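Local coordinates for cytoplasmic protein (Cryptococcus neoformans var. grubii serotype A, PDB 7LPO) that probably hydrolyses steryl beta-glucosides to release the sterol, acting as a sterylglucosidase of glycoside hydrolase family 5, at residues Ser154-Pro157 and Leu158-Tyr162; Gln192-Pro195 and Ala196-Gly200; Lys495-Gln498 and Gly499-Val503. One frame throughout, in Å; residues are numbered along the deposited sequence.

Contact 1: residues Ser154-Pro157 and Leu158-Tyr162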
loop_
_atom_site.group_PDB
_atom_site.type_symbol
_atom_site.label_atom_id
_atom_site.label_comp_id
_atom_site.label_asym_id
_atom_site.label_seq_id
_atom_site.Cartn_x
_atom_site.Cartn_y
_atom_site.Cartn_z
ATOM N N SER A 154 -5.611 -10.136 2.844
ATOM C CA SER A 154 -4.276 -10.623 3.155
ATOM C C SER A 154 -3.942 -10.160 4.558
ATOM O O SER A 154 -4.593 -9.263 5.101
ATOM C CB SER A 154 -3.232 -10.106 2.160
ATOM O OG SER A 154 -2.905 -8.744 2.406
ATOM N N GLY A 155 -2.917 -10.779 5.138
ATOM C CA GLY A 155 -2.393 -10.287 6.395
ATOM C C GLY A 155 -2.231 -11.300 7.511
ATOM O O GLY A 155 -1.223 -12.007 7.568
ATOM N N ALA A 156 -3.207 -11.375 8.401
ATOM C CA ALA A 156 -3.035 -12.068 9.667
ATOM C C ALA A 156 -3.223 -13.582 9.526
ATOM O O ALA A 156 -3.943 -14.050 8.639
ATOM C CB ALA A 156 -4.017 -11.523 10.695
ATOM N N PRO A 157 -2.577 -14.368 10.391
ATOM C CA PRO A 157 -2.761 -15.822 10.331
ATOM C C PRO A 157 -4.158 -16.230 10.771
ATOM O O PRO A 157 -4.826 -15.539 11.542
ATOM C CB PRO A 157 -1.687 -16.368 11.280
ATOM C CG PRO A 157 -1.338 -15.232 12.184
ATOM C CD PRO A 157 -1.557 -13.968 11.377
ATOM N N LEU A 158 -4.588 -17.386 10.265
ATOM C CA LEU A 158 -5.949 -17.854 10.507
ATOM C C LEU A 158 -6.275 -17.954 11.994
ATOM O O LEU A 158 -7.433 -17.759 12.388
ATOM C CB LEU A 158 -6.150 -19.213 9.836
ATOM C CG LEU A 158 -7.447 -19.970 10.104
ATOM C CD1 LEU A 158 -8.640 -19.258 9.491
ATOM C CD2 LEU A 158 -7.309 -21.380 9.539
ATOM N N TRP A 159 -5.288 -18.255 12.834
ATOM C CA TRP A 159 -5.623 -18.447 14.234
ATOM C C TRP A 159 -6.065 -17.157 14.915
ATOM O O TRP A 159 -6.648 -17.231 16.001
ATOM C CB TRP A 159 -4.452 -19.083 14.991
ATOM C CG TRP A 159 -3.118 -18.373 14.945
ATOM C CD1 TRP A 159 -2.044 -18.707 14.180
ATOM C CD2 TRP A 159 -2.711 -17.251 15.736
ATOM N NE1 TRP A 159 -0.993 -17.863 14.437
ATOM C CE2 TRP A 159 -1.378 -16.957 15.388
ATOM C CE3 TRP A 159 -3.344 -16.471 16.706
ATOM C CZ2 TRP A 159 -0.671 -15.911 15.966
ATOM C CZ3 TRP A 159 -2.640 -15.431 17.279
ATOM C CH2 TRP A 159 -1.317 -15.158 16.907
ATOM N N THR A 160 -5.829 -15.983 14.309
ATOM C CA THR A 160 -6.324 -14.754 14.928
ATOM C C THR A 160 -7.845 -14.693 14.900
ATOM O O THR A 160 -8.459 -14.130 15.813
ATOM C CB THR A 160 -5.746 -13.502 14.247
ATOM O OG1 THR A 160 -6.102 -13.476 12.854
ATOM C CG2 THR A 160 -4.231 -13.462 14.410
ATOM N N LEU A 161 -8.470 -15.258 13.866
ATOM C CA LEU A 161 -9.930 -15.327 13.833
ATOM C C LEU A 161 -10.470 -16.127 15.015
ATOM O O LEU A 161 -11.422 -15.708 15.688
ATOM C CB LEU A 161 -10.396 -15.956 12.521
ATOM C CG LEU A 161 -10.525 -15.039 11.311
ATOM C CD1 LEU A 161 -9.156 -14.570 10.894
ATOM C CD2 LEU A 161 -11.214 -15.758 10.159
ATOM N N TYR A 162 -9.895 -17.305 15.257
ATOM C CA TYR A 162 -10.311 -18.105 16.400
ATOM C C TYR A 162 -10.064 -17.364 17.702
ATOM O O TYR A 162 -10.899 -17.401 18.610
ATOM C CB TYR A 162 -9.569 -19.434 16.387
ATOM C CG TYR A 162 -10.044 -20.380 15.332
ATOM C CD1 TYR A 162 -11.269 -21.022 15.455
ATOM C CD2 TYR A 162 -9.283 -20.634 14.213
ATOM C CE1 TYR A 162 -11.709 -21.901 14.506
ATOM C CE2 TYR A 162 -9.718 -21.519 13.252
ATOM C CZ TYR A 162 -10.930 -22.152 13.410
ATOM O OH TYR A 162 -11.364 -23.033 12.455
#
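Thr160 grips the carbonyl oxygen of Pro157 twice, once with its side chain and once with its backbone. The hydroxyl OG1 donates to Pro157 O at 2.8 Å, nearly along the C=O axis (165° at the oxygen). Thr160 N reaches the same Pro157 O at 3.0 Å, but from well above the carbonyl plane, so the two donors use different regions of one acceptor. With chi1 at 60°, OG1 sits between the backbone N and the carbonyl carbon of its own residue, which turns the hydroxyl back toward the proline. Trp147 NE1 is also hydrogen-bonded to OG1; as an indole N-H can only donate, a relay runs from Trp147 through Thr160 to Pro157 O. Beside the hydroxyl, Ala156 CB packs 3.6 Å from Thr160 OG1.

The apolar half of the contact is the proline ring on the indole of Trp159. Pro157 CG lies 3.9 Å from the centroid of the five-membered ring of Trp159 and 29° off its normal, a CH-pi contact over the face, displaced toward the rim. Its closest indole atom is the nitrogen: Pro157 CG to Trp159 NE1 is 3.5 Å. That N-H is satisfied by Glu109 O, at the end of helix 105-109. Trp105 of the same helix touches Ala156, Pro157 and Thr160.

Every touching residue is buried. Pro157 O, by taking both the N-H and the hydroxyl of the threonine three residues on, ties loop to helix where the loop after strand 137-143 of the family 5 TIM barrel leads into helix 159-163.

Contact 2: residues Gln192-Pro195 and Ala196-Gly200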
loop_
_atom_site.group_PDB
_atom_site.type_symbol
_atom_site.label_atom_id
_atom_site.label_comp_id
_atom_site.label_asym_id
_atom_site.label_seq_id
_atom_site.Cartn_x
_atom_site.Cartn_y
_atom_site.Cartn_z
ATOM N N GLN A 192 -14.805 -15.911 -10.981
ATOM C CA GLN A 192 -14.716 -15.005 -12.120
ATOM C C GLN A 192 -15.808 -13.940 -12.102
ATOM O O GLN A 192 -15.660 -12.915 -12.773
ATOM C CB GLN A 192 -14.762 -15.805 -13.428
ATOM C CG GLN A 192 -16.067 -16.571 -13.696
ATOM C CD GLN A 192 -16.232 -17.823 -12.838
ATOM O OE1 GLN A 192 -15.261 -18.380 -12.321
ATOM N NE2 GLN A 192 -17.472 -18.263 -12.681
ATOM N N ASP A 193 -16.876 -14.137 -11.327
ATOM C CA ASP A 193 -17.950 -13.158 -11.203
ATOM C C ASP A 193 -17.758 -12.198 -10.034
ATOM O O ASP A 193 -18.645 -11.378 -9.778
ATOM C CB ASP A 193 -19.300 -13.862 -11.025
ATOM C CG ASP A 193 -19.883 -14.377 -12.337
ATOM O OD1 ASP A 193 -19.254 -14.193 -13.403
ATOM O OD2 ASP A 193 -20.982 -14.971 -12.294
ATOM N N PHE A 194 -16.657 -12.296 -9.303
ATOM C CA PHE A 194 -16.418 -11.449 -8.133
ATOM C C PHE A 194 -16.483 -9.975 -8.532
ATOM O O PHE A 194 -15.700 -9.543 -9.390
ATOM C CB PHE A 194 -15.050 -11.800 -7.546
ATOM C CG PHE A 194 -14.877 -11.431 -6.100
ATOM C CD1 PHE A 194 -15.890 -11.627 -5.187
ATOM C CD2 PHE A 194 -13.681 -10.902 -5.656
ATOM C CE1 PHE A 194 -15.721 -11.283 -3.861
ATOM C CE2 PHE A 194 -13.500 -10.568 -4.329
ATOM C CZ PHE A 194 -14.521 -10.751 -3.433
ATOM N N PRO A 195 -17.400 -9.184 -7.973
ATOM C CA PRO A 195 -17.537 -7.794 -8.432
ATOM C C PRO A 195 -16.261 -6.993 -8.215
ATOM O O PRO A 195 -15.546 -7.163 -7.225
ATOM C CB PRO A 195 -18.701 -7.244 -7.592
ATOM C CG PRO A 195 -19.467 -8.442 -7.158
ATOM C CD PRO A 195 -18.454 -9.559 -7.013
ATOM N N ALA A 196 -15.991 -6.097 -9.157
ATOM C CA ALA A 196 -14.789 -5.276 -9.118
ATOM C C ALA A 196 -14.658 -4.524 -7.802
ATOM O O ALA A 196 -15.555 -3.773 -7.405
ATOM C CB ALA A 196 -14.810 -4.282 -10.280
ATOM N N MET A 197 -13.519 -4.719 -7.142
ATOM C CA MET A 197 -13.114 -3.935 -5.978
ATOM C C MET A 197 -14.061 -4.104 -4.801
ATOM O O MET A 197 -14.043 -3.293 -3.865
ATOM C CB MET A 197 -13.005 -2.452 -6.335
ATOM C CG MET A 197 -11.876 -2.098 -7.308
ATOM S SD MET A 197 -10.323 -2.989 -7.040
ATOM C CE MET A 197 -9.424 -1.863 -6.043
ATOM N N ILE A 198 -14.909 -5.134 -4.815
ATOM C CA ILE A 198 -15.798 -5.314 -3.679
ATOM C C ILE A 198 -15.025 -5.780 -2.453
ATOM O O ILE A 198 -15.516 -5.645 -1.328
ATOM C CB ILE A 198 -16.939 -6.288 -4.024
ATOM C CG1 ILE A 198 -18.087 -6.118 -3.024
ATOM C CG2 ILE A 198 -16.452 -7.706 -4.035
ATOM C CD1 ILE A 198 -19.364 -6.848 -3.430
ATOM N N TRP A 199 -13.808 -6.300 -2.637
ATOM C CA TRP A 199 -13.048 -6.806 -1.499
ATOM C C TRP A 199 -12.891 -5.736 -0.432
ATOM O O TRP A 199 -12.805 -6.052 0.766
ATOM C CB TRP A 199 -11.677 -7.319 -1.962
ATOM C CG TRP A 199 -10.750 -6.235 -2.426
ATOM C CD1 TRP A 199 -10.519 -5.846 -3.716
ATOM C CD2 TRP A 199 -9.926 -5.406 -1.605
ATOM N NE1 TRP A 199 -9.605 -4.813 -3.745
ATOM C CE2 TRP A 199 -9.228 -4.527 -2.460
ATOM C CE3 TRP A 199 -9.707 -5.319 -0.224
ATOM C CZ2 TRP A 199 -8.348 -3.572 -1.983
ATOM C CZ3 TRP A 199 -8.821 -4.369 0.246
ATOM C CH2 TRP A 199 -8.153 -3.511 -0.634
ATOM N N GLY A 200 -12.866 -4.465 -0.844
ATOM C CA GLY A 200 -12.619 -3.379 0.085
ATOM C C GLY A 200 -13.766 -3.127 1.046
ATOM O O GLY A 200 -13.546 -2.596 2.143
HETATM O O HOH W 1 -12.826 -7.354 -5.659
#
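From Pro195 to Ile198 the chain makes a type II beta turn, closed by Ile198 N donating to Pro195 O at 3.2 Å with an N-H...O angle of 165°; Met197, at the third position, accordingly has a positive phi of 63°. Pro195 O also accepts from a water at 3.1 Å, and the same water takes a weak bond from Trp199 N, bridging the turn to the residue that follows it.

Ile198 folds back over what precedes the turn. Its CG2 methyl lies over one face of the Phe194 ring, 3.9 Å from the centroid and 23° off the normal, a CH-pi contact displaced toward the rim. CE1 is among the ring atoms nearest to it, with Phe194 CE1 to Ile198 CG2 at 3.7 Å. The other branch of Ile198, with CG1 anti to the backbone N, carries CD1 across the proline ring, 4.1 Å from Pro195 CG.

Phe194 also stacks on His180 and meets Trp183 edge-to-face. The Met197 side chain is about 4 Å from a bound tris molecule that probably came from the crystallisation liquor. The turn belongs to the long connection between helices 159-163 and 206-221, and Met197 projects from it onto Leu459 and Met460 of helix 456-461.

Contact 3: residues Lys495-Gln498 and Gly499-Val503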
loop_
_atom_site.group_PDB
_atom_site.type_symbol
_atom_site.label_atom_id
_atom_site.label_comp_id
_atom_site.label_asym_id
_atom_site.label_seq_id
_atom_site.Cartn_x
_atom_site.Cartn_y
_atom_site.Cartn_z
ATOM N N LYS A 495 -4.160 18.272 -13.804
ATOM C CA LYS A 495 -3.843 19.325 -12.846
ATOM C C LYS A 495 -4.541 19.078 -11.519
ATOM O O LYS A 495 -3.976 19.334 -10.450
ATOM C CB LYS A 495 -4.246 20.681 -13.421
ATOM C CG LYS A 495 -3.875 21.873 -12.552
ATOM C CD LYS A 495 -4.200 23.186 -13.270
ATOM C CE LYS A 495 -3.868 24.409 -12.415
ATOM N NZ LYS A 495 -5.003 25.391 -12.386
ATOM N N MET A 496 -5.770 18.568 -11.569
ATOM C CA MET A 496 -6.519 18.311 -10.348
ATOM C C MET A 496 -5.873 17.201 -9.527
ATOM O O MET A 496 -5.716 17.340 -8.306
ATOM C CB MET A 496 -7.963 17.966 -10.711
ATOM C CG MET A 496 -8.865 17.756 -9.528
ATOM S SD MET A 496 -8.920 16.018 -9.113
ATOM C CE MET A 496 -9.933 15.390 -10.455
ATOM N N ILE A 497 -5.460 16.109 -10.180
ATOM C CA ILE A 497 -4.843 15.007 -9.450
ATOM C C ILE A 497 -3.492 15.429 -8.891
ATOM O O ILE A 497 -3.133 15.077 -7.763
ATOM C CB ILE A 497 -4.746 13.757 -10.346
ATOM C CG1 ILE A 497 -6.158 13.388 -10.794
ATOM C CG2 ILE A 497 -4.068 12.613 -9.599
ATOM C CD1 ILE A 497 -6.346 11.970 -11.219
ATOM N N GLN A 498 -2.736 16.214 -9.650
ATOM C CA GLN A 498 -1.495 16.758 -9.113
ATOM C C GLN A 498 -1.769 17.624 -7.889
ATOM O O GLN A 498 -0.975 17.638 -6.939
ATOM C CB GLN A 498 -0.772 17.559 -10.192
ATOM C CG GLN A 498 0.624 17.968 -9.825
ATOM C CD GLN A 498 1.321 18.679 -10.965
ATOM O OE1 GLN A 498 1.267 19.895 -11.065
ATOM N NE2 GLN A 498 1.962 17.915 -11.843
ATOM N N GLY A 499 -2.887 18.350 -7.891
ATOM C CA GLY A 499 -3.265 19.109 -6.710
ATOM C C GLY A 499 -3.601 18.237 -5.517
ATOM O O GLY A 499 -3.313 18.605 -4.375
ATOM N N GLU A 500 -4.190 17.063 -5.764
ATOM C CA GLU A 500 -4.459 16.143 -4.664
ATOM C C GLU A 500 -3.166 15.657 -4.018
ATOM O O GLU A 500 -3.080 15.552 -2.792
ATOM C CB GLU A 500 -5.287 14.958 -5.160
ATOM C CG GLU A 500 -6.732 15.301 -5.491
ATOM C CD GLU A 500 -7.570 14.056 -5.786
ATOM O OE1 GLU A 500 -7.554 13.575 -6.931
ATOM O OE2 GLU A 500 -8.249 13.558 -4.867
ATOM N N LEU A 501 -2.153 15.332 -4.817
ATOM C CA LEU A 501 -0.894 14.897 -4.226
ATOM C C LEU A 501 -0.232 16.027 -3.442
ATOM O O LEU A 501 0.481 15.772 -2.468
ATOM C CB LEU A 501 0.052 14.378 -5.310
ATOM C CG LEU A 501 -0.062 12.921 -5.759
ATOM C CD1 LEU A 501 0.257 11.998 -4.609
ATOM C CD2 LEU A 501 -1.452 12.626 -6.317
ATOM N N ALA A 502 -0.448 17.278 -3.852
ATOM C CA ALA A 502 0.119 18.402 -3.118
ATOM C C ALA A 502 -0.499 18.525 -1.733
ATOM O O ALA A 502 0.174 18.956 -0.792
ATOM C CB ALA A 502 -0.080 19.703 -3.903
ATOM N N VAL A 503 -1.774 18.152 -1.588
ATOM C CA VAL A 503 -2.421 18.197 -0.279
ATOM C C VAL A 503 -1.760 17.210 0.675
ATOM O O VAL A 503 -1.540 17.510 1.855
ATOM C CB VAL A 503 -3.930 17.918 -0.425
ATOM C CG1 VAL A 503 -4.568 17.631 0.931
ATOM C CG2 VAL A 503 -4.625 19.091 -1.117
#
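Met496 and Glu500 meet one turn apart on helix 490-512, their side chains running alongside each other in the same direction. Glu500 can be followed outward from the backbone. CB rests against the helix, 3.4 Å from Ile497 O. With CG anti to the carbonyl carbon (chi1 -71°), the chain leans back over the preceding turn, and Glu500 CG lies 3.6 Å from Met496 O. CD then comes level with the thioether, and OE1 is 3.5 Å from Met496 SD; Glu500 OE1 also lies 4.1 Å from Ile497 CG1. OE2 accepts a hydrogen bond from Ile472 N in helix 471-475, but it also lies near Asp470 OD1. These two influences would probably oppose one another: the peptide N-H would be expected to favour the charged form, and the nearby acid to disfavour it.

A second pair, Ile497 and Leu501, lies side by side with CG2 of Ile497 4.2 Å from CD2 of Leu501, and both side chains reach Ala559 of helix 547-559. At the polar end of Gln498, NE2 is hydrogen-bonded to Asn558 O.

Underneath runs a regular ladder from residue i+4 to residue i, including Leu501 N to Ile497 O at 3.1 Å. This is the i, i+4 spacing of an alpha-helix whose buried side packs on helix 547-559 and on the segment around strand 467-469.

In the fold
The three contacts follow in series along the chain: 154-162, then 192-200, then 495-503. Contact 1 leads into helix 159-163, and contact 2 lies within the connection from that helix to 206-221; their centres are 21 Å apart and their nearest atoms about 7 Å, so they do not touch. Contact 3, in helix 490-512, lies with its centre 28 Å from contact 2 and 37 Å from contact 1, on the opposite side of the chain's centre from contact 1. Contacts 1 and 2 thus shape loops after barrel strand 137-143, the second near a bound tris, which may mark a pocket, whereas contact 3 belongs to a helix packed against helices 547-559 and 471-475 and strand 467-469.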